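Amino acid ABC transporter, binding protein (Thermus thermophilus, PDB 3VV5) binds the lysine analogue S-(2-aminoethyl)-L-cysteine (L-thialysine) and probably hands such amino acids to an ABC transporter for uptake. Local coordinates at residues 193-196 with 197-201; 200-203 with 204-207; 224-227 with 228-231; 243-246 with 247-251. All coordinates share one frame; numbering follows the deposited sequence.

Interaction 1: 193-196 with 197-201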
ATOM      1  N   ALA A 193      10.351   3.069  -2.800  1.00 12.84           N
ATOM      2  CA  ALA A 193      11.818   3.093  -2.870  1.00 13.73           C
ATOM      3  C   ALA A 193      12.312   4.307  -3.663  1.00 14.01           C
ATOM      4  O   ALA A 193      13.205   5.025  -3.224  1.00 13.91           O
ATOM      5  CB  ALA A 193      12.333   1.806  -3.540  1.00 13.50           C
ATOM      6  N   LYS A 194      11.716   4.519  -4.835  1.00 14.63           N
ATOM      7  CA  LYS A 194      12.132   5.592  -5.741  1.00 15.70           C
ATOM      8  C   LYS A 194      11.971   6.940  -5.047  1.00 15.62           C
ATOM      9  O   LYS A 194      12.882   7.769  -5.082  1.00 15.25           O
ATOM     10  CB  LYS A 194      11.311   5.535  -7.037  1.00 16.39           C
ATOM     11  CG  LYS A 194      11.793   6.441  -8.166  1.00 19.96           C
ATOM     12  CD  LYS A 194      11.208   6.019  -9.537  1.00 26.63           C
ATOM     13  CE  LYS A 194      11.599   4.575  -9.915  1.00 29.39           C
ATOM     14  NZ  LYS A 194      11.660   4.343 -11.400  1.00 34.14           N
ATOM     15  N   GLU A 195      10.826   7.149  -4.407  1.00 14.96           N
ATOM     16  CA  GLU A 195      10.566   8.426  -3.744  1.00 15.74           C
ATOM     17  C   GLU A 195      11.415   8.662  -2.506  1.00 16.16           C
ATOM     18  O   GLU A 195      11.839   9.794  -2.277  1.00 16.24           O
ATOM     19  CB  GLU A 195       9.077   8.599  -3.428  1.00 15.94           C
ATOM     20  CG  GLU A 195       8.689   9.971  -2.863  1.00 17.93           C
ATOM     21  CD  GLU A 195       9.215  11.168  -3.683  1.00 18.96           C
ATOM     22  OE1 GLU A 195       9.592  12.195  -3.055  1.00 17.55           O
ATOM     23  OE2 GLU A 195       9.235  11.103  -4.936  1.00 17.49           O
ATOM     24  N   ALA A 196      11.657   7.620  -1.699  1.00 15.66           N
ATOM     25  CA  ALA A 196      12.487   7.781  -0.495  1.00 16.49           C
ATOM     26  C   ALA A 196      13.899   8.247  -0.878  1.00 16.87           C
ATOM     27  O   ALA A 196      14.512   9.083  -0.198  1.00 16.86           O
ATOM     28  CB  ALA A 196      12.541   6.454   0.316  1.00 15.68           C
ATOM     29  N   ILE A 197      14.403   7.698  -1.977  1.00 17.40           N
ATOM     30  CA  ILE A 197      15.730   8.049  -2.485  1.00 17.99           C
ATOM     31  C   ILE A 197      15.769   9.514  -2.943  1.00 18.32           C
ATOM     32  O   ILE A 197      16.694  10.267  -2.577  1.00 18.88           O
ATOM     33  CB  ILE A 197      16.209   7.021  -3.552  1.00 17.97           C
ATOM     34  CG1 ILE A 197      16.604   5.729  -2.832  1.00 18.20           C
ATOM     35  CG2 ILE A 197      17.385   7.546  -4.368  1.00 18.58           C
ATOM     36  CD1 ILE A 197      16.825   4.536  -3.746  1.00 21.18           C
ATOM     37  N   LYS A 198      14.745   9.933  -3.681  1.00 18.31           N
ATOM     38  CA  LYS A 198      14.603  11.349  -4.080  1.00 19.34           C
ATOM     39  C   LYS A 198      14.516  12.282  -2.874  1.00 19.24           C
ATOM     40  O   LYS A 198      15.250  13.266  -2.763  1.00 18.96           O
ATOM     41  CB  LYS A 198      13.339  11.539  -4.933  1.00 19.10           C
ATOM     42  CG  LYS A 198      13.324  10.695  -6.199  1.00 23.00           C
ATOM     43  CD  LYS A 198      12.527  11.321  -7.348  1.00 26.86           C
ATOM     44  CE  LYS A 198      13.146  12.629  -7.833  1.00 30.73           C
ATOM     45  NZ  LYS A 198      12.467  13.832  -7.249  1.00 33.54           N
ATOM     46  N   GLU A 199      13.589  11.952  -1.984  1.00 20.01           N
ATOM     47  CA  GLU A 199      13.229  12.771  -0.839  1.00 20.43           C
ATOM     48  C   GLU A 199      14.396  12.989   0.124  1.00 20.45           C
ATOM     49  O   GLU A 199      14.650  14.124   0.584  1.00 19.34           O
ATOM     50  CB  GLU A 199      12.011  12.141  -0.136  1.00 20.66           C
ATOM     51  CG  GLU A 199      11.736  12.609   1.296  1.00 25.40           C
ATOM     52  CD  GLU A 199      11.284  14.038   1.368  1.00 30.71           C
ATOM     53  OE1 GLU A 199      11.462  14.660   2.446  1.00 34.47           O
ATOM     54  OE2 GLU A 199      10.740  14.543   0.357  1.00 32.67           O
ATOM     55  N   ARG A 200      15.107  11.910   0.417  1.00 20.78           N
ATOM     56  CA  ARG A 200      16.228  11.965   1.346  1.00 21.60           C
ATOM     57  C   ARG A 200      17.578  12.228   0.660  1.00 22.01           C
ATOM     58  O   ARG A 200      18.625  12.290   1.330  1.00 21.85           O
ATOM     59  CB  ARG A 200      16.278  10.681   2.179  1.00 21.99           C
ATOM     60  CG  ARG A 200      14.999  10.417   2.984  1.00 23.94           C
ATOM     61  CD  ARG A 200      15.128   9.152   3.774  1.00 26.98           C
ATOM     62  NE  ARG A 200      13.885   8.820   4.462  1.00 30.02           N
ATOM     63  CZ  ARG A 200      13.813   8.293   5.681  1.00 31.30           C
ATOM     64  NH1 ARG A 200      14.928   8.029   6.372  1.00 30.65           N
ATOM     65  NH2 ARG A 200      12.618   8.028   6.211  1.00 31.91           N
ATOM     66  N   LYS A 201      17.547  12.409  -0.661  1.00 22.30           N
ATOM     67  CA  LYS A 201      18.741  12.627  -1.474  1.00 23.25           C
ATOM     68  C   LYS A 201      19.778  11.500  -1.247  1.00 23.56           C
ATOM     69  O   LYS A 201      20.914  11.729  -0.836  1.00 22.31           O
ATOM     70  CB  LYS A 201      19.293  14.063  -1.293  1.00 23.84           C
ATOM     71  CG  LYS A 201      18.244  15.125  -1.712  1.00 25.98           C
ATOM     72  CD  LYS A 201      18.437  16.497  -1.058  1.00 30.82           C
ATOM     73  CE  LYS A 201      19.181  17.446  -1.987  1.00 33.79           C
ATOM     74  NZ  LYS A 201      19.095  18.871  -1.509  1.00 36.67           N
TER

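Interaction 2: 200-203 with 204-207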
ATOM      1  N   ARG A 200      15.107  11.910   0.417  1.00 20.78           N
ATOM      2  CA  ARG A 200      16.228  11.965   1.346  1.00 21.60           C
ATOM      3  C   ARG A 200      17.578  12.228   0.660  1.00 22.01           C
ATOM      4  O   ARG A 200      18.625  12.290   1.330  1.00 21.85           O
ATOM      5  CB  ARG A 200      16.278  10.681   2.179  1.00 21.99           C
ATOM      6  CG  ARG A 200      14.999  10.417   2.984  1.00 23.94           C
ATOM      7  CD  ARG A 200      15.128   9.152   3.774  1.00 26.98           C
ATOM      8  NE  ARG A 200      13.885   8.820   4.462  1.00 30.02           N
ATOM      9  CZ  ARG A 200      13.813   8.293   5.681  1.00 31.30           C
ATOM     10  NH1 ARG A 200      14.928   8.029   6.372  1.00 30.65           N
ATOM     11  NH2 ARG A 200      12.618   8.028   6.211  1.00 31.91           N
ATOM     12  N   LYS A 201      17.547  12.409  -0.661  1.00 22.30           N
ATOM     13  CA  LYS A 201      18.741  12.627  -1.474  1.00 23.25           C
ATOM     14  C   LYS A 201      19.778  11.500  -1.247  1.00 23.56           C
ATOM     15  O   LYS A 201      20.914  11.729  -0.836  1.00 22.31           O
ATOM     16  CB  LYS A 201      19.293  14.063  -1.293  1.00 23.84           C
ATOM     17  CG  LYS A 201      18.244  15.125  -1.712  1.00 25.98           C
ATOM     18  CD  LYS A 201      18.437  16.497  -1.058  1.00 30.82           C
ATOM     19  CE  LYS A 201      19.181  17.446  -1.987  1.00 33.79           C
ATOM     20  NZ  LYS A 201      19.095  18.871  -1.509  1.00 36.67           N
ATOM     21  N   LEU A 202      19.332  10.279  -1.556  1.00 23.73           N
ATOM     22  CA  LEU A 202      20.104   9.050  -1.329  1.00 24.37           C
ATOM     23  C   LEU A 202      20.626   8.415  -2.627  1.00 24.82           C
ATOM     24  O   LEU A 202      21.140   7.288  -2.611  1.00 24.67           O
ATOM     25  CB  LEU A 202      19.252   8.040  -0.547  1.00 23.69           C
ATOM     26  CG  LEU A 202      18.828   8.506   0.865  1.00 24.13           C
ATOM     27  CD1 LEU A 202      17.797   7.573   1.496  1.00 23.50           C
ATOM     28  CD2 LEU A 202      20.011   8.689   1.787  1.00 24.46           C
ATOM     29  N   GLU A 203      20.489   9.131  -3.738  1.00 25.96           N
ATOM     30  CA  GLU A 203      20.947   8.671  -5.058  1.00 27.19           C
ATOM     31  C   GLU A 203      22.371   8.107  -5.039  1.00 27.63           C
ATOM     32  O   GLU A 203      22.672   7.131  -5.745  1.00 27.79           O
ATOM     33  CB  GLU A 203      20.866   9.804  -6.083  1.00 28.18           C
ATOM     34  CG  GLU A 203      19.456  10.329  -6.370  1.00 29.86           C
ATOM     35  CD  GLU A 203      18.945  11.348  -5.349  1.00 33.13           C
ATOM     36  OE1 GLU A 203      19.648  11.642  -4.358  1.00 33.60           O
ATOM     37  OE2 GLU A 203      17.823  11.867  -5.548  1.00 34.54           O
ATOM     38  N   ASN A 204      23.229   8.701  -4.211  1.00 27.61           N
ATOM     39  CA  ASN A 204      24.621   8.279  -4.078  1.00 27.61           C
ATOM     40  C   ASN A 204      24.894   7.325  -2.929  1.00 26.87           C
ATOM     41  O   ASN A 204      26.042   6.973  -2.699  1.00 26.95           O
ATOM     42  CB  ASN A 204      25.526   9.502  -3.948  1.00 28.32           C
ATOM     43  CG  ASN A 204      25.511  10.353  -5.180  1.00 30.72           C
ATOM     44  OD1 ASN A 204      25.527   9.837  -6.302  1.00 34.05           O
ATOM     45  ND2 ASN A 204      25.461  11.671  -4.991  1.00 32.16           N
ATOM     46  N   THR A 205      23.852   6.884  -2.224  1.00 25.73           N
ATOM     47  CA  THR A 205      24.044   5.958  -1.107  1.00 25.26           C
ATOM     48  C   THR A 205      23.263   4.636  -1.250  1.00 24.45           C
ATOM     49  O   THR A 205      23.730   3.600  -0.786  1.00 24.12           O
ATOM     50  CB  THR A 205      23.864   6.641   0.302  1.00 25.57           C
ATOM     51  OG1 THR A 205      22.647   6.230   0.920  1.00 28.40           O
ATOM     52  CG2 THR A 205      23.887   8.157   0.202  1.00 25.20           C
ATOM     53  N   LEU A 206      22.108   4.672  -1.922  1.00 22.91           N
ATOM     54  CA  LEU A 206      21.315   3.459  -2.156  1.00 22.76           C
ATOM     55  C   LEU A 206      21.174   3.133  -3.650  1.00 22.88           C
ATOM     56  O   LEU A 206      21.343   4.000  -4.513  1.00 22.35           O
ATOM     57  CB  LEU A 206      19.919   3.583  -1.515  1.00 22.22           C
ATOM     58  CG  LEU A 206      19.818   3.805  -0.004  1.00 21.31           C
ATOM     59  CD1 LEU A 206      18.360   3.790   0.460  1.00 21.81           C
ATOM     60  CD2 LEU A 206      20.635   2.786   0.778  1.00 19.96           C
ATOM     61  N   GLN A 207      20.858   1.879  -3.944  1.00 23.23           N
ATOM     62  CA  GLN A 207      20.666   1.442  -5.313  1.00 23.39           C
ATOM     63  C   GLN A 207      19.442   0.550  -5.301  1.00 22.80           C
ATOM     64  O   GLN A 207      19.272  -0.252  -4.388  1.00 22.90           O
ATOM     65  CB  GLN A 207      21.907   0.683  -5.826  1.00 23.89           C
ATOM     66  CG  GLN A 207      21.770  -0.832  -5.810  1.00 27.22           C
ATOM     67  CD  GLN A 207      23.097  -1.589  -5.702  1.00 31.13           C
ATOM     68  OE1 GLN A 207      24.124  -1.187  -6.282  1.00 29.89           O
ATOM     69  NE2 GLN A 207      23.074  -2.702  -4.955  1.00 29.42           N
TER
HETATM   70  O   HOH W   1      23.117  10.302  -2.008  1.00 42.78           O

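Interaction 3: 224-227 with 228-231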
ATOM      1  N   GLY A 224     -18.013 -10.503   1.750  1.00 17.85           N
ATOM      2  CA  GLY A 224     -19.470 -10.549   1.550  1.00 17.96           C
ATOM      3  C   GLY A 224     -20.197  -9.213   1.466  1.00 17.63           C
ATOM      4  O   GLY A 224     -21.424  -9.181   1.285  1.00 17.72           O
ATOM      5  N   ASN A 225     -19.479  -8.097   1.642  1.00 17.67           N
ATOM      6  CA  ASN A 225     -20.115  -6.777   1.505  1.00 16.91           C
ATOM      7  C   ASN A 225     -20.199  -6.361   0.033  1.00 17.42           C
ATOM      8  O   ASN A 225     -19.579  -5.359  -0.401  1.00 15.89           O
ATOM      9  CB  ASN A 225     -19.422  -5.700   2.377  1.00 17.04           C
ATOM     10  CG  ASN A 225     -20.222  -4.393   2.450  1.00 16.99           C
ATOM     11  OD1 ASN A 225     -21.268  -4.240   1.808  1.00 15.57           O
ATOM     12  ND2 ASN A 225     -19.732  -3.453   3.242  1.00 13.26           N
ATOM     13  N   LYS A 226     -20.981  -7.132  -0.732  1.00 16.80           N
ATOM     14  CA  LYS A 226     -21.072  -6.954  -2.190  1.00 16.98           C
ATOM     15  C   LYS A 226     -21.728  -5.619  -2.557  1.00 16.42           C
ATOM     16  O   LYS A 226     -21.451  -5.060  -3.611  1.00 16.70           O
ATOM     17  CB  LYS A 226     -21.795  -8.149  -2.843  1.00 17.80           C
ATOM     18  CG  LYS A 226     -21.012  -9.486  -2.786  1.00 20.58           C
ATOM     19  CD  LYS A 226     -19.740  -9.426  -3.678  1.00 25.66           C
ATOM     20  CE  LYS A 226     -19.006 -10.777  -3.858  1.00 27.34           C
ATOM     21  NZ  LYS A 226     -18.670 -11.475  -2.571  1.00 29.88           N
ATOM     22  N   SER A 227     -22.591  -5.109  -1.678  1.00 15.71           N
ATOM     23  CA  SER A 227     -23.215  -3.797  -1.851  1.00 15.68           C
ATOM     24  C   SER A 227     -22.161  -2.682  -1.958  1.00 15.11           C
ATOM     25  O   SER A 227     -22.108  -1.949  -2.964  1.00 14.35           O
ATOM     26  CB  SER A 227     -24.170  -3.513  -0.677  1.00 15.49           C
ATOM     27  OG  SER A 227     -24.756  -2.244  -0.848  1.00 18.33           O
ATOM     28  N   LEU A 228     -21.306  -2.574  -0.940  1.00 14.11           N
ATOM     29  CA  LEU A 228     -20.231  -1.579  -0.980  1.00 13.48           C
ATOM     30  C   LEU A 228     -19.223  -1.871  -2.080  1.00 13.84           C
ATOM     31  O   LEU A 228     -18.784  -0.945  -2.770  1.00 13.44           O
ATOM     32  CB  LEU A 228     -19.530  -1.419   0.382  1.00 13.56           C
ATOM     33  CG  LEU A 228     -18.472  -0.308   0.520  1.00 12.37           C
ATOM     34  CD1 LEU A 228     -18.955   1.044  -0.005  1.00 10.88           C
ATOM     35  CD2 LEU A 228     -18.034  -0.140   1.965  1.00 10.79           C
ATOM     36  N   LEU A 229     -18.858  -3.150  -2.249  1.00 13.56           N
ATOM     37  CA  LEU A 229     -17.952  -3.569  -3.328  1.00 13.87           C
ATOM     38  C   LEU A 229     -18.370  -3.015  -4.713  1.00 14.11           C
ATOM     39  O   LEU A 229     -17.539  -2.418  -5.441  1.00 13.04           O
ATOM     40  CB  LEU A 229     -17.813  -5.108  -3.376  1.00 13.82           C
ATOM     41  CG  LEU A 229     -16.734  -5.695  -4.309  1.00 14.07           C
ATOM     42  CD1 LEU A 229     -15.314  -5.301  -3.855  1.00 13.72           C
ATOM     43  CD2 LEU A 229     -16.854  -7.190  -4.396  1.00 16.05           C
ATOM     44  N   ASP A 230     -19.643  -3.210  -5.067  1.00 14.02           N
ATOM     45  CA  ASP A 230     -20.157  -2.677  -6.333  1.00 15.05           C
ATOM     46  C   ASP A 230     -19.985  -1.153  -6.398  1.00 13.95           C
ATOM     47  O   ASP A 230     -19.486  -0.629  -7.402  1.00 13.73           O
ATOM     48  CB  ASP A 230     -21.625  -3.079  -6.580  1.00 16.07           C
ATOM     49  CG  ASP A 230     -22.150  -2.618  -7.959  1.00 19.15           C
ATOM     50  OD1 ASP A 230     -21.375  -2.603  -8.949  1.00 21.48           O
ATOM     51  OD2 ASP A 230     -23.353  -2.257  -8.048  1.00 25.08           O
ATOM     52  N   ALA A 231     -20.374  -0.444  -5.338  1.00 12.68           N
ATOM     53  CA  ALA A 231     -20.256   1.030  -5.331  1.00 12.28           C
ATOM     54  C   ALA A 231     -18.816   1.511  -5.474  1.00 12.08           C
ATOM     55  O   ALA A 231     -18.549   2.460  -6.212  1.00 11.18           O
ATOM     56  CB  ALA A 231     -20.892   1.636  -4.080  1.00 12.39           C
TER

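Interaction 4: 243-246 with 247-251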
ATOM      1  N   GLY A 243     -11.042  11.313 -16.100  1.00 16.35           N
ATOM      2  CA  GLY A 243      -9.803  12.073 -16.004  1.00 15.71           C
ATOM      3  C   GLY A 243      -9.272  12.275 -14.596  1.00 15.19           C
ATOM      4  O   GLY A 243      -8.122  12.666 -14.427  1.00 14.81           O
ATOM      5  N   THR A 244     -10.109  12.031 -13.588  1.00 13.78           N
ATOM      6  CA  THR A 244      -9.712  12.222 -12.197  1.00 12.68           C
ATOM      7  C   THR A 244      -8.552  11.305 -11.820  1.00 12.96           C
ATOM      8  O   THR A 244      -7.583  11.736 -11.189  1.00 12.64           O
ATOM      9  CB  THR A 244     -10.891  11.985 -11.220  1.00 13.04           C
ATOM     10  OG1 THR A 244     -11.785  13.110 -11.276  1.00 11.78           O
ATOM     11  CG2 THR A 244     -10.387  11.823  -9.790  1.00 10.62           C
ATOM     12  N   TYR A 245      -8.659  10.041 -12.195  1.00 11.96           N
ATOM     13  CA  TYR A 245      -7.591   9.093 -11.839  1.00 12.39           C
ATOM     14  C   TYR A 245      -6.236   9.536 -12.423  1.00 12.63           C
ATOM     15  O   TYR A 245      -5.218   9.548 -11.722  1.00 12.63           O
ATOM     16  CB  TYR A 245      -7.946   7.689 -12.300  1.00 11.66           C
ATOM     17  CG  TYR A 245      -6.893   6.696 -11.879  1.00 13.23           C
ATOM     18  CD1 TYR A 245      -5.693   6.609 -12.579  1.00 14.15           C
ATOM     19  CD2 TYR A 245      -7.086   5.859 -10.768  1.00 13.50           C
ATOM     20  CE1 TYR A 245      -4.700   5.736 -12.209  1.00 13.67           C
ATOM     21  CE2 TYR A 245      -6.073   4.947 -10.385  1.00 12.54           C
ATOM     22  CZ  TYR A 245      -4.888   4.905 -11.120  1.00 12.92           C
ATOM     23  OH  TYR A 245      -3.850   4.047 -10.797  1.00 11.19           O
ATOM     24  N   ALA A 246      -6.242   9.891 -13.711  1.00 13.04           N
ATOM     25  CA  ALA A 246      -5.071  10.408 -14.391  1.00 13.87           C
ATOM     26  C   ALA A 246      -4.471  11.614 -13.677  1.00 14.08           C
ATOM     27  O   ALA A 246      -3.262  11.648 -13.477  1.00 14.55           O
ATOM     28  CB  ALA A 246      -5.397  10.754 -15.866  1.00 14.39           C
ATOM     29  N   ARG A 247      -5.301  12.601 -13.311  1.00 14.22           N
ATOM     30  CA  ARG A 247      -4.818  13.812 -12.625  1.00 14.78           C
ATOM     31  C   ARG A 247      -4.130  13.484 -11.288  1.00 14.09           C
ATOM     32  O   ARG A 247      -3.118  14.095 -10.905  1.00 14.05           O
ATOM     33  CB  ARG A 247      -5.969  14.813 -12.353  1.00 15.54           C
ATOM     34  CG  ARG A 247      -5.479  15.986 -11.473  1.00 17.70           C
ATOM     35  CD  ARG A 247      -6.511  16.761 -10.690  1.00 21.06           C
ATOM     36  NE  ARG A 247      -7.445  16.007  -9.874  1.00 22.58           N
ATOM     37  CZ  ARG A 247      -7.436  15.954  -8.540  1.00 25.08           C
ATOM     38  NH1 ARG A 247      -6.490  16.582  -7.827  1.00 24.99           N
ATOM     39  NH2 ARG A 247      -8.374  15.244  -7.919  1.00 24.41           N
ATOM     40  N   ILE A 248      -4.716  12.546 -10.551  1.00 13.60           N
ATOM     41  CA  ILE A 248      -4.179  12.211  -9.232  1.00 12.77           C
ATOM     42  C   ILE A 248      -2.900  11.392  -9.375  1.00 12.56           C
ATOM     43  O   ILE A 248      -1.948  11.599  -8.626  1.00 12.10           O
ATOM     44  CB  ILE A 248      -5.230  11.488  -8.355  1.00 12.70           C
ATOM     45  CG1 ILE A 248      -6.364  12.455  -7.988  1.00 11.88           C
ATOM     46  CG2 ILE A 248      -4.578  10.862  -7.110  1.00 12.42           C
ATOM     47  CD1 ILE A 248      -7.584  11.779  -7.252  1.00 10.39           C
ATOM     48  N   SER A 249      -2.876  10.472 -10.336  1.00 12.32           N
ATOM     49  CA  SER A 249      -1.661   9.685 -10.590  1.00 13.42           C
ATOM     50  C   SER A 249      -0.521  10.605 -11.042  1.00 12.91           C
ATOM     51  O   SER A 249       0.596  10.487 -10.561  1.00 12.97           O
ATOM     52  CB  SER A 249      -1.912   8.575 -11.608  1.00 13.14           C
ATOM     53  OG  SER A 249      -0.776   7.730 -11.741  1.00 15.92           O
ATOM     54  N   GLN A 250      -0.826  11.542 -11.934  1.00 13.82           N
ATOM     55  CA  GLN A 250       0.163  12.527 -12.385  1.00 15.00           C
ATOM     56  C   GLN A 250       0.695  13.420 -11.252  1.00 14.53           C
ATOM     57  O   GLN A 250       1.892  13.689 -11.187  1.00 15.20           O
ATOM     58  CB  GLN A 250      -0.409  13.390 -13.521  1.00 15.52           C
ATOM     59  CG  GLN A 250      -0.584  12.655 -14.861  1.00 19.02           C
ATOM     60  CD  GLN A 250       0.727  12.194 -15.487  1.00 22.44           C
ATOM     61  OE1 GLN A 250       1.796  12.790 -15.255  1.00 24.22           O
ATOM     62  NE2 GLN A 250       0.649  11.143 -16.313  1.00 20.10           N
ATOM     63  N   LYS A 251      -0.197  13.884 -10.385  1.00 14.33           N
ATOM     64  CA  LYS A 251       0.164  14.678  -9.200  1.00 14.15           C
ATOM     65  C   LYS A 251       1.245  13.962  -8.364  1.00 14.19           C
ATOM     66  O   LYS A 251       2.271  14.531  -7.998  1.00 13.43           O
ATOM     67  CB  LYS A 251      -1.089  14.924  -8.343  1.00 13.60           C
ATOM     68  CG  LYS A 251      -0.873  15.745  -7.041  1.00 15.07           C
ATOM     69  CD  LYS A 251      -2.148  15.785  -6.186  1.00 14.27           C
ATOM     70  CE  LYS A 251      -1.959  16.577  -4.889  1.00 15.61           C
ATOM     71  NZ  LYS A 251      -3.250  16.635  -4.102  1.00 15.41           N
TER
HETATM   72  O   HOH W   2     -10.847  15.150  -9.877  1.00 21.13           O

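Interaction 1: 193-196 with 197-201
The carboxylates of E195 and E199 are the flat groups here, set one helical turn apart on an outer side of alpha helix 190-200, which closes in a Schellman motif; their planes are 45° to each other. Their nearest oxygens, E195 OE1 and E199 OE2, stay 4.3 Å apart, so the like charges probably repel mildly. The E195 carboxylate is bordered by aliphatic carbon: OE1 comes within 3.8 Å of E199 CB, and OE2 lies 4.1 Å from K198 CD. The latter approach brings the K198 ammonium near without contact, which probably offsets part of the negative charge. E195 can lean along the helix because its CG is anti to the backbone N (chi1 -174°) and its chain then bends back at the next bond.

Beneath these side chains runs the regular i to i+4 bonding of the helix, from I197 N to A193 O through E199 N to E195 O, the latter 2.8 Å long. K201, with a positive phi of 54°, is the first residue to leave helical angles. On the inner side, short A193 and A196 let the helix sit close to strand 120-129 and helix 171-180, while branched I197 packs on L206 and V208. In the final turn R200 N donates to A196 O at 3.0 Å, and the R200 CB lies 3.4 Å from that same oxygen.

Interaction 2: 200-203 with 204-207
N204 meets the preceding residues through its backbone and a water: its N donates to the water at 2.7 Å, and the water in turn donates to K201 O at 2.9 Å. The bridge spans the chain just after the helix has ended. The N204 side chain is exposed, which suits a polar residue.

T205 comes next. T205 N donates to L202 O at 2.8 Å, approaching well above the plane of that carbonyl. The side chains of T205 and L202 cross at a slant: T205 OG1 is 3.7 Å from L202 CD2, and T205 CG2 is 4.0 Å from L202 O. Beta-branching thus puts one polar and one methyl branch beside the same residue. Shortened to an alanine here, the chain would keep CB near the carbonyl, but L202 CD2 would probably lose its OG1 neighbour and a gap open beside it.

L206 opens the strand. L206 N also donates to L202 O, at 2.9 Å and almost straight (170°), so two amides grip this one oxygen. In both leucines CG lies beside the backbone N (chi1 -62° in L202, -60° in L206), which sends the side chains the same way; L202 CD1 and L206 CD1 are 4.0 Å apart and continue the apolar patch onto L178 and L179 of helix 171-180. K130 NZ bonds to both E203 O and L206 O.

The bond from T205 N to L202 O, with E203 and N204 at the angles of the two central residues, makes a type I beta turn, here linking the Schellman end of helix 190-200 to strand 206-222.

Interaction 3: 224-227 with 228-231
N225 O accepts from L229 N at 3.0 Å, and this is where helix 226-242 begins. K226 O and D230 N make the next bond of the helix, followed by a weak one from A231 N to S227 O. Before the first turn, N225 is the centre of an inverse gamma turn, closed weakly by K226 N on G224 O, and G224 itself has a positive phi of 86° that suits a residue without a side chain.

N225 is the N-cap. Its CG lies anti to the backbone N (chi1 -169°), which swings the amide over the first turn, where N225 OD1 accepts from L228 N at 3.2 Å. The bond is nearly straight at hydrogen, but the donor stands well above the amide plane. N225 ND2 donates to R27 O and lies 3.5 Å from L228 CB. With the amide cut back to an alanine, L228 N would probably lose its capping acceptor and R27 O its donor.

Farther out, the aliphatic part of K226 lies alongside L229, with CD 3.7 Å from CD2, while its NZ reaches a salt bridge with D114. S227 OG bonds to E30 and to F29 N of helix 29-35, and L228 packs inward on I32 of the same helix.

The chemistry follows from the place: first-turn amides have no preceding turn to bond to, and a short amide side chain supplies an oxygen to L228 N while its nitrogen ties the start of the helix to the N-terminal segment.

Interaction 4: 243-246 with 247-251
G243 and R247 make the first of four backbone hydrogen bonds that build the opening turns of helix 244-253, R247 N to G243 O at 3.0 Å. I248 N to T244 O, S249 N to Y245 O and Q250 N to A246 O follow. G243, the N-cap, has a phi of 100°, accessible to glycine, and lets the chain change course directly after helix 226-242.

Two apolar contacts are spaced one turn apart. T244 has OG1 beside the backbone N (chi1 -75°) and CG2 anti to it, beside the carbonyl carbon on the I248 side; T244 CG2 meets I248 CD1 at 3.8 Å as the two side chains lie side by side. Y245 brings CE1 to 4.0 Å from S249 CB; serine is small enough to sit beside the ring. Between sequence neighbours, I248 CG1 stands over one face of the R247 guanidinium, offset toward its rim.

The polar link is a water, 2.6 Å from T244 OG1, which accepts from R247 NH2 at 3.2 Å. The bend of the R247 chain at chi3 folds the guanidinium back toward T244. Threonine uses both branches: OG1 meets the water while CG2 packs on I248. The buried hydroxyls find partners farther off: Y245 OH bonds to H119 O, and S249 OG to E255 O and V257 N.

One side of the helix packs on helix 61-72 and the end of helix 226-242. T244, Y245 and I248 press on helix 61-72, where K251 adds a salt bridge to D64; T244 and Y245 also touch helix 226-242, and Y245 reaches the C-terminal loop at D256 to R258.

How the interactions relate
Interactions 1 and 2 form one continuous unit: they share R200 and K201, and I197 O probably accepts from L202 N where helix 190-200 passes into the turn before strand 206-222. Interaction 1 is mainly a surface contact dominated by charged side chains, whereas interaction 2 combines a buried leucine pair with an exposed, water-bridged turn. Interactions 3 and 4 are partly buried and open successive helices, 226-242 and 244-253, yet differ at the cap: asparagine uses a side-chain oxygen, glycine only its backbone. Interaction 3 lies on the opposite side of the chain's centre from interactions 1 and 2, centre to centre about 37 and 43 Å away.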